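Local coordinates for protein involved in catabolism of external DNA (Legionella pneumophila subsp. pneumophila, PDB 2OO3) that probably methylates the N6 position of adenine 2030 in 23S ribosomal RNA, using S-adenosyl-L-methionine as methyl donor, at residues P68-D72 and L260-F264; I253-E258 and S270-E274; R25-Y29 and P246-E252. All blocks are in the same frame, centred on the assembly; numbering follows the deposited sequence.

From the N terminus, helix 14-30 comes first; its residues R25-Y29 meet P246-E252, more than 200 residues later, to close contact 3. P68-D72, on the short helix 66-71, is met by L260-F264 in contact 1, so contacts 1 and 3 cross along the chain. Contact 2 is the local one: I253-E258 and S270-E274 are separated by just 11 residues, the rest of helix 249-263 and a loop, opening after contact 3 has closed and crossing contact 1. All three draw on helix 249-263, its N-terminal end in contact 3, middle in contact 2 and C-terminal part in contact 1. This helix thereby ties together helix 14-30, helix 66-71 and the edge strand 270-275 of the central sheet.

Contact 1: residues P68-D72 and L260-F264; sequences PVWLD and LTTYF
The last turn of helix 66-71 meets the C-terminal part of helix 249-263 at the periphery of this Rossmann-like alpha/beta fold, P68-L71 facing L260-Y263. P68 and Y263 lie nearest, CA to CA 6.5 Å. D72 is the first residue to leave helical phi/psi (-97/24), while its N still bonds to P68 O (3.2 Å); F264 N reaches L260 O at 2.8 Å, and F264 itself is extended (-101/115). Apolar contact centres on V69 (chi1 t), whose CG2 lies 4.0 Å from L260 CD2, 4.1 Å from F264 CZ and 4.3 Å from Y263 CG. P68 CB adds Y263 CD1 at 4.1 Å. Behind this cluster, L260 and F264 also pack on V17 of helix 14-30, so the contact joins the outlying helix 66-71 to the body of the domain. Polar contact is a single short bond: Y263 (chi1 m) points its ring past P68 to D72 (chi1 t), and Y263 OH donates to D72 OD2 at 2.5 Å.

Contact 2: residues I253-E258 and S270-E274; sequences IKLVLE and SYMIE
Y271 lays one face of its ring over L257: L257 CB sits 4.0 Å from the ring centroid, 28° off the normal, a CH-pi contact whose closest atoms are L257 CB and Y271 CG at 3.6 Å. With chi1 p (74°) and chi2 87°, the ring runs along the helix surface until Y271 OH meets K254 CG at 3.4 Å and E258 CG at 3.5 Å. The aliphatic parts of K254 and E258 thus border the phenol, while K254 NZ and E258 OE1, one helical turn apart, close a salt bridge of 2.7 Å. K254 is extended through chi3, with chi4 m.

I253-E258 is regular helix and S270-E274 extended strand, their axes 8.8 Å apart at closest and nearly antiparallel (167°). This is alpha/beta layer packing in a Rossmann-like fold: helix 249-263 turns back into strand 270-275, an edge of the central sheet, and covers part of one face of it, beside helix 14-30. Strand alternation directs Y271 and I273 toward the helix and M272 away; within the sheet, backbone hydrogen bonds join M272 to E224 and E274 to R222 of strand 220-226.

CA atoms pair L257 with Y271 at 6.4 Å and K254 with I273 at 7.3 Å. I273 (m, t) brings CD1 to 3.4 Å from K254 CB and 4.0 Å from I253 CG2, and its CG1 is 3.8 Å from L257 CD1.

Contact 3: residues R25-Y29 and P246-E252; sequences RLLAY and PYTFPSE
R25, on helix 14-30, points its CA-CB bond at the opposing segment and folds back (chi1 m, chi2 m) so that R25 NE donates to E252 OE1 at 2.9 Å, a salt bridge met at the guanidinium edge. R25 NH1 has a second carboxylate, E82, so the guanidinium links two acidic partners. A water makes weak hydrogen bonds to R25 O (3.5 Å) and E252 OE1 (3.3 Å). R25 CB also touches the ring edge of F249, 4.2 Å from CE1; the two CA atoms are 7.6 Å apart.

One residue on, L26 (m, t) puts CD2 over the face of the F249 ring, 4.0 Å from CE1, and 3.5 Å from P246 CD.

Y29 (chi1 t) closes the far end, its CA 6.9 Å from that of P246. P246 CB stands 3.3 Å from the Y29 ring centroid, 15° off the normal, a close CH-pi contact. Y29 OH approaches Y247 CB at 3.5 Å, and a second water bridges Y29 OH (2.5 Å) and Y247 N (3.0 Å).

P246-F249 forms a type II beta turn, F249 N to P246 O 3.1 Å, with T248 (86/-6) at the N-cap position. Helix 14-30 thus packs against the turn leading into helix 249-263 and that helix's first turn, L26 and P246 both resting on L193 of strand 193-200 in the central sheet of a Rossmann-like methyltransferase fold.

Contact 1: residues P68-D72 and L260-F264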
loop_
_atom_site.group_PDB
_atom_site.type_symbol
_atom_site.label_atom_id
_atom_site.label_comp_id
_atom_site.label_asym_id
_atom_site.label_seq_id
_atom_site.Cartn_x
_atom_site.Cartn_y
_atom_site.Cartn_z
ATOM N N PRO A 68 15.271 -8.870 -6.394
ATOM C CA PRO A 68 16.594 -8.275 -6.053
ATOM C C PRO A 68 16.692 -7.807 -4.594
ATOM O O PRO A 68 17.764 -7.869 -3.976
ATOM C CB PRO A 68 16.697 -7.051 -6.991
ATOM C CG PRO A 68 15.706 -7.335 -8.117
ATOM C CD PRO A 68 14.590 -8.127 -7.473
ATOM N N VAL A 69 15.565 -7.357 -4.052
ATOM C CA VAL A 69 15.508 -6.836 -2.696
ATOM C C VAL A 69 15.660 -8.025 -1.749
ATOM O O VAL A 69 16.476 -7.981 -0.790
ATOM C CB VAL A 69 14.170 -6.025 -2.456
ATOM C CG1 VAL A 69 13.995 -5.658 -1.000
ATOM C CG2 VAL A 69 14.158 -4.752 -3.285
ATOM N N TRP A 70 14.903 -9.088 -2.034
ATOM C CA TRP A 70 14.926 -10.302 -1.243
ATOM C C TRP A 70 16.292 -10.984 -1.258
ATOM O O TRP A 70 16.806 -11.379 -0.209
ATOM C CB TRP A 70 13.893 -11.302 -1.761
ATOM C CG TRP A 70 13.949 -12.699 -1.112
ATOM C CD1 TRP A 70 14.384 -13.864 -1.708
ATOM C CD2 TRP A 70 13.529 -13.068 0.227
ATOM N NE1 TRP A 70 14.271 -14.916 -0.824
ATOM C CE2 TRP A 70 13.755 -14.461 0.365
ATOM C CE3 TRP A 70 12.998 -12.351 1.320
ATOM C CZ2 TRP A 70 13.434 -15.168 1.541
ATOM C CZ3 TRP A 70 12.693 -13.050 2.503
ATOM C CH2 TRP A 70 12.919 -14.450 2.597
ATOM N N LEU A 71 16.861 -11.131 -2.447
ATOM C CA LEU A 71 18.171 -11.759 -2.567
ATOM C C LEU A 71 19.234 -11.018 -1.757
ATOM O O LEU A 71 20.129 -11.655 -1.194
ATOM C CB LEU A 71 18.588 -11.852 -4.040
ATOM C CG LEU A 71 17.799 -12.898 -4.832
ATOM C CD1 LEU A 71 18.192 -12.886 -6.283
ATOM C CD2 LEU A 71 17.960 -14.295 -4.250
ATOM N N ASP A 72 19.134 -9.691 -1.700
ATOM C CA ASP A 72 20.102 -8.870 -0.966
ATOM C C ASP A 72 19.661 -8.491 0.436
ATOM O O ASP A 72 20.152 -7.499 0.990
ATOM C CB ASP A 72 20.409 -7.583 -1.735
ATOM C CG ASP A 72 21.800 -7.047 -1.437
ATOM O OD1 ASP A 72 22.694 -7.870 -1.135
ATOM O OD2 ASP A 72 21.993 -5.814 -1.508
ATOM N N LEU A 260 15.718 1.716 -2.637
ATOM C CA LEU A 260 15.067 1.060 -3.788
ATOM C C LEU A 260 15.639 1.478 -5.172
ATOM O O LEU A 260 15.729 0.662 -6.109
ATOM C CB LEU A 260 13.544 1.273 -3.723
ATOM C CG LEU A 260 12.880 0.582 -2.517
ATOM C CD1 LEU A 260 11.391 0.841 -2.582
ATOM C CD2 LEU A 260 13.176 -0.957 -2.549
ATOM N N THR A 261 16.015 2.745 -5.310
ATOM C CA THR A 261 16.579 3.209 -6.575
ATOM C C THR A 261 17.946 2.563 -6.815
ATOM O O THR A 261 18.420 2.588 -7.945
ATOM C CB THR A 261 16.733 4.730 -6.667
ATOM O OG1 THR A 261 17.652 5.190 -5.671
ATOM C CG2 THR A 261 15.396 5.446 -6.475
ATOM N N THR A 262 18.575 1.989 -5.785
ATOM C CA THR A 262 19.812 1.230 -6.019
ATOM C C THR A 262 19.528 -0.185 -6.569
ATOM O O THR A 262 20.420 -0.814 -7.114
ATOM C CB THR A 262 20.729 1.127 -4.769
ATOM O OG1 THR A 262 20.168 0.232 -3.797
ATOM C CG2 THR A 262 20.963 2.505 -4.130
ATOM N N TYR A 263 18.295 -0.676 -6.416
ATOM C CA TYR A 263 17.896 -1.987 -6.948
ATOM C C TYR A 263 17.131 -1.888 -8.266
ATOM O O TYR A 263 17.268 -2.738 -9.126
ATOM C CB TYR A 263 17.068 -2.780 -5.909
ATOM C CG TYR A 263 17.860 -3.149 -4.670
ATOM C CD1 TYR A 263 18.697 -4.267 -4.665
ATOM C CD2 TYR A 263 17.784 -2.377 -3.512
ATOM C CE1 TYR A 263 19.443 -4.600 -3.544
ATOM C CE2 TYR A 263 18.539 -2.695 -2.374
ATOM C CZ TYR A 263 19.351 -3.806 -2.392
ATOM O OH TYR A 263 20.082 -4.146 -1.260
ATOM N N PHE A 264 16.327 -0.855 -8.438
ATOM C CA PHE A 264 15.484 -0.762 -9.630
ATOM C C PHE A 264 16.118 0.197 -10.650
ATOM O O PHE A 264 16.214 1.399 -10.380
ATOM C CB PHE A 264 14.085 -0.280 -9.258
ATOM C CG PHE A 264 13.399 -1.109 -8.157
ATOM C CD1 PHE A 264 13.570 -2.485 -8.075
ATOM C CD2 PHE A 264 12.531 -0.497 -7.254
ATOM C CE1 PHE A 264 12.922 -3.232 -7.076
ATOM C CE2 PHE A 264 11.896 -1.227 -6.247
ATOM C CZ PHE A 264 12.103 -2.615 -6.168
#

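Contact 2: residues I253-E258 and S270-E274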
loop_
_atom_site.group_PDB
_atom_site.type_symbol
_atom_site.label_atom_id
_atom_site.label_comp_id
_atom_site.label_asym_id
_atom_site.label_seq_id
_atom_site.Cartn_x
_atom_site.Cartn_y
_atom_site.Cartn_z
ATOM N N ILE A 253 10.780 7.323 4.864
ATOM C CA ILE A 253 10.430 6.878 3.521
ATOM C C ILE A 253 11.468 7.327 2.466
ATOM O O ILE A 253 11.670 6.651 1.472
ATOM C CB ILE A 253 9.017 7.308 3.146
ATOM C CG1 ILE A 253 8.429 6.316 2.139
ATOM C CG2 ILE A 253 8.992 8.786 2.710
ATOM C CD1 ILE A 253 8.253 4.899 2.733
ATOM N N LYS A 254 12.153 8.436 2.738
ATOM C CA LYS A 254 13.281 8.887 1.926
ATOM C C LYS A 254 14.424 7.865 1.906
ATOM O O LYS A 254 14.986 7.590 0.848
ATOM C CB LYS A 254 13.784 10.244 2.440
ATOM C CG LYS A 254 14.846 10.937 1.536
ATOM C CD LYS A 254 15.209 12.318 2.114
ATOM C CE LYS A 254 16.336 13.025 1.336
ATOM N NZ LYS A 254 17.542 12.154 1.395
ATOM N N LEU A 255 14.774 7.324 3.075
ATOM C CA LEU A 255 15.784 6.263 3.152
ATOM C C LEU A 255 15.315 5.050 2.350
ATOM O O LEU A 255 16.094 4.448 1.608
ATOM C CB LEU A 255 16.104 5.833 4.598
ATOM C CG LEU A 255 17.186 4.708 4.719
ATOM C CD1 LEU A 255 18.459 4.955 3.899
ATOM C CD2 LEU A 255 17.573 4.380 6.178
ATOM N N VAL A 256 14.041 4.694 2.489
ATOM C CA VAL A 256 13.540 3.525 1.777
ATOM C C VAL A 256 13.681 3.760 0.259
ATOM O O VAL A 256 14.235 2.926 -0.462
ATOM C CB VAL A 256 12.062 3.233 2.131
ATOM C CG1 VAL A 256 11.430 2.189 1.124
ATOM C CG2 VAL A 256 11.936 2.730 3.599
ATOM N N LEU A 257 13.156 4.891 -0.215
ATOM C CA LEU A 257 13.164 5.204 -1.652
ATOM C C LEU A 257 14.579 5.294 -2.213
ATOM O O LEU A 257 14.831 4.786 -3.306
ATOM C CB LEU A 257 12.398 6.501 -1.947
ATOM C CG LEU A 257 10.885 6.466 -1.674
ATOM C CD1 LEU A 257 10.289 7.891 -1.632
ATOM C CD2 LEU A 257 10.170 5.625 -2.744
ATOM N N GLU A 258 15.505 5.920 -1.477
ATOM C CA GLU A 258 16.911 5.933 -1.913
ATOM C C GLU A 258 17.433 4.529 -2.080
ATOM O O GLU A 258 18.084 4.227 -3.081
ATOM C CB GLU A 258 17.833 6.612 -0.907
ATOM C CG GLU A 258 17.583 8.066 -0.613
ATOM C CD GLU A 258 18.714 8.605 0.264
ATOM O OE1 GLU A 258 18.572 9.714 0.823
ATOM O OE2 GLU A 258 19.756 7.887 0.373
ATOM N N SER A 270 14.618 7.181 -10.148
ATOM C CA SER A 270 14.588 8.375 -9.290
ATOM C C SER A 270 13.364 8.271 -8.390
ATOM O O SER A 270 12.523 7.404 -8.601
ATOM C CB SER A 270 14.530 9.673 -10.108
ATOM O OG SER A 270 13.349 9.724 -10.906
ATOM N N TYR A 271 13.279 9.158 -7.412
ATOM C CA TYR A 271 12.146 9.212 -6.493
ATOM C C TYR A 271 11.918 10.686 -6.185
ATOM O O TYR A 271 12.797 11.549 -6.422
ATOM C CB TYR A 271 12.439 8.409 -5.189
ATOM C CG TYR A 271 13.403 9.106 -4.242
ATOM C CD1 TYR A 271 12.938 10.019 -3.292
ATOM C CD2 TYR A 271 14.786 8.856 -4.299
ATOM C CE1 TYR A 271 13.816 10.685 -2.425
ATOM C CE2 TYR A 271 15.686 9.522 -3.428
ATOM C CZ TYR A 271 15.186 10.425 -2.503
ATOM O OH TYR A 271 16.045 11.094 -1.646
ATOM N N MET A 272 10.747 10.979 -5.639
ATOM C CA MET A 272 10.477 12.281 -5.079
ATOM C C MET A 272 9.544 12.143 -3.879
ATOM O O MET A 272 8.829 11.143 -3.723
ATOM C CB MET A 272 9.842 13.185 -6.138
ATOM C CG MET A 272 8.437 12.748 -6.582
ATOM S SD MET A 272 7.064 13.445 -5.601
ATOM C CE MET A 272 6.736 14.900 -6.578
ATOM N N ILE A 273 9.563 13.161 -3.037
ATOM C CA ILE A 273 8.756 13.244 -1.843
ATOM C C ILE A 273 8.341 14.711 -1.812
ATOM O O ILE A 273 9.200 15.607 -1.963
ATOM C CB ILE A 273 9.562 12.963 -0.562
ATOM C CG1 ILE A 273 10.161 11.567 -0.573
ATOM C CG2 ILE A 273 8.673 13.079 0.696
ATOM C CD1 ILE A 273 11.151 11.402 0.536
ATOM N N GLU A 274 7.046 14.955 -1.667
ATOM C CA GLU A 274 6.531 16.308 -1.605
ATOM C C GLU A 274 5.472 16.373 -0.525
ATOM O O GLU A 274 4.511 15.609 -0.538
ATOM C CB GLU A 274 5.923 16.656 -2.953
ATOM C CG GLU A 274 5.007 17.839 -3.002
ATOM C CD GLU A 274 4.692 18.191 -4.448
ATOM O OE1 GLU A 274 3.633 17.757 -4.959
ATOM O OE2 GLU A 274 5.559 18.831 -5.085
#

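Contact 3: residues R25-Y29 and P246-E252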
loop_
_atom_site.group_PDB
_atom_site.type_symbol
_atom_site.label_atom_id
_atom_site.label_comp_id
_atom_site.label_asym_id
_atom_site.label_seq_id
_atom_site.Cartn_x
_atom_site.Cartn_y
_atom_site.Cartn_z
ATOM N N ARG A 25 5.506 0.481 7.353
ATOM C CA ARG A 25 6.014 1.608 8.164
ATOM C C ARG A 25 4.820 2.290 8.823
ATOM O O ARG A 25 4.880 2.682 10.005
ATOM C CB ARG A 25 6.809 2.600 7.292
ATOM C CG ARG A 25 8.032 1.951 6.607
ATOM C CD ARG A 25 9.330 2.020 7.430
ATOM N NE ARG A 25 9.215 1.999 8.890
ATOM C CZ ARG A 25 9.494 0.953 9.671
ATOM N NH1 ARG A 25 9.856 -0.212 9.178
ATOM N NH2 ARG A 25 9.378 1.066 10.968
ATOM N N LEU A 26 3.701 2.367 8.090
ATOM C CA LEU A 26 2.484 2.974 8.644
ATOM C C LEU A 26 1.949 2.135 9.800
ATOM O O LEU A 26 1.581 2.683 10.833
ATOM C CB LEU A 26 1.405 3.167 7.555
ATOM C CG LEU A 26 1.818 4.180 6.456
ATOM C CD1 LEU A 26 0.754 4.179 5.388
ATOM C CD2 LEU A 26 1.999 5.621 7.060
ATOM N N LEU A 27 1.943 0.815 9.627
ATOM C CA LEU A 27 1.469 -0.125 10.657
ATOM C C LEU A 27 2.357 -0.098 11.900
ATOM O O LEU A 27 1.854 -0.037 13.020
ATOM C CB LEU A 27 1.383 -1.545 10.103
ATOM C CG LEU A 27 0.259 -1.762 9.052
ATOM C CD1 LEU A 27 0.481 -3.114 8.419
ATOM C CD2 LEU A 27 -1.130 -1.680 9.634
ATOM N N ALA A 28 3.674 -0.085 11.675
ATOM C CA ALA A 28 4.665 0.028 12.741
ATOM C C ALA A 28 4.462 1.290 13.562
ATOM O O ALA A 28 4.638 1.253 14.788
ATOM C CB ALA A 28 6.088 -0.015 12.185
ATOM N N TYR A 29 4.081 2.399 12.917
ATOM C CA TYR A 29 3.890 3.648 13.672
ATOM C C TYR A 29 2.626 3.613 14.486
ATOM O O TYR A 29 2.622 3.948 15.691
ATOM C CB TYR A 29 3.774 4.850 12.749
ATOM C CG TYR A 29 3.517 6.147 13.508
ATOM C CD1 TYR A 29 4.566 6.811 14.153
ATOM C CD2 TYR A 29 2.227 6.719 13.574
ATOM C CE1 TYR A 29 4.353 8.020 14.831
ATOM C CE2 TYR A 29 1.996 7.924 14.250
ATOM C CZ TYR A 29 3.073 8.577 14.860
ATOM O OH TYR A 29 2.882 9.782 15.540
ATOM N N PRO A 246 2.372 9.897 9.564
ATOM C CA PRO A 246 2.982 9.884 10.884
ATOM C C PRO A 246 4.199 10.752 10.963
ATOM O O PRO A 246 4.895 11.011 9.944
ATOM C CB PRO A 246 3.402 8.434 11.065
ATOM C CG PRO A 246 2.496 7.648 10.084
ATOM C CD PRO A 246 2.467 8.580 8.916
ATOM N N TYR A 247 4.368 11.270 12.173
ATOM C CA TYR A 247 5.634 11.688 12.721
ATOM C C TYR A 247 6.809 10.796 12.308
ATOM O O TYR A 247 6.872 9.587 12.656
ATOM C CB TYR A 247 5.533 11.657 14.262
ATOM C CG TYR A 247 6.621 12.444 14.965
ATOM C CD1 TYR A 247 6.864 13.791 14.638
ATOM C CD2 TYR A 247 7.418 11.842 15.957
ATOM C CE1 TYR A 247 7.878 14.525 15.287
ATOM C CE2 TYR A 247 8.426 12.558 16.608
ATOM C CZ TYR A 247 8.648 13.895 16.269
ATOM O OH TYR A 247 9.633 14.602 16.924
ATOM N N THR A 248 7.732 11.417 11.591
ATOM C CA THR A 248 8.995 10.825 11.164
ATOM C C THR A 248 8.896 10.029 9.857
ATOM O O THR A 248 9.919 9.592 9.322
ATOM C CB THR A 248 9.689 9.952 12.258
ATOM O OG1 THR A 248 9.000 8.696 12.367
ATOM C CG2 THR A 248 9.742 10.675 13.630
ATOM N N PHE A 249 7.684 9.851 9.331
ATOM C CA PHE A 249 7.499 9.049 8.113
ATOM C C PHE A 249 8.201 9.644 6.875
ATOM O O PHE A 249 8.811 8.907 6.122
ATOM C CB PHE A 249 5.995 8.833 7.832
ATOM C CG PHE A 249 5.723 8.116 6.547
ATOM C CD1 PHE A 249 5.784 6.728 6.489
ATOM C CD2 PHE A 249 5.442 8.832 5.389
ATOM C CE1 PHE A 249 5.532 6.054 5.287
ATOM C CE2 PHE A 249 5.215 8.183 4.186
ATOM C CZ PHE A 249 5.274 6.782 4.132
ATOM N N PRO A 250 8.064 10.978 6.624
ATOM C CA PRO A 250 8.810 11.575 5.515
ATOM C C PRO A 250 10.304 11.236 5.478
ATOM O O PRO A 250 10.795 10.866 4.420
ATOM C CB PRO A 250 8.546 13.084 5.673
ATOM C CG PRO A 250 7.141 13.128 6.180
ATOM C CD PRO A 250 7.158 11.975 7.233
ATOM N N SER A 251 11.018 11.307 6.601
ATOM C CA SER A 251 12.427 10.971 6.561
ATOM C C SER A 251 12.690 9.471 6.485
ATOM O O SER A 251 13.642 9.072 5.809
ATOM C CB SER A 251 13.231 11.629 7.700
ATOM O OG SER A 251 12.699 11.237 8.954
ATOM N N GLU A 252 11.887 8.631 7.138
ATOM C CA GLU A 252 12.050 7.191 6.936
ATOM C C GLU A 252 11.855 6.824 5.479
ATOM O O GLU A 252 12.640 6.081 4.924
ATOM C CB GLU A 252 11.035 6.359 7.735
ATOM C CG GLU A 252 11.213 6.447 9.242
ATOM C CD GLU A 252 10.454 5.370 9.981
ATOM O OE1 GLU A 252 9.470 4.824 9.424
ATOM O OE2 GLU A 252 10.836 5.088 11.131
HETATM O O HOH W 1 6.464 5.744 10.534
HETATM O O HOH W 2 2.006 11.495 13.999
#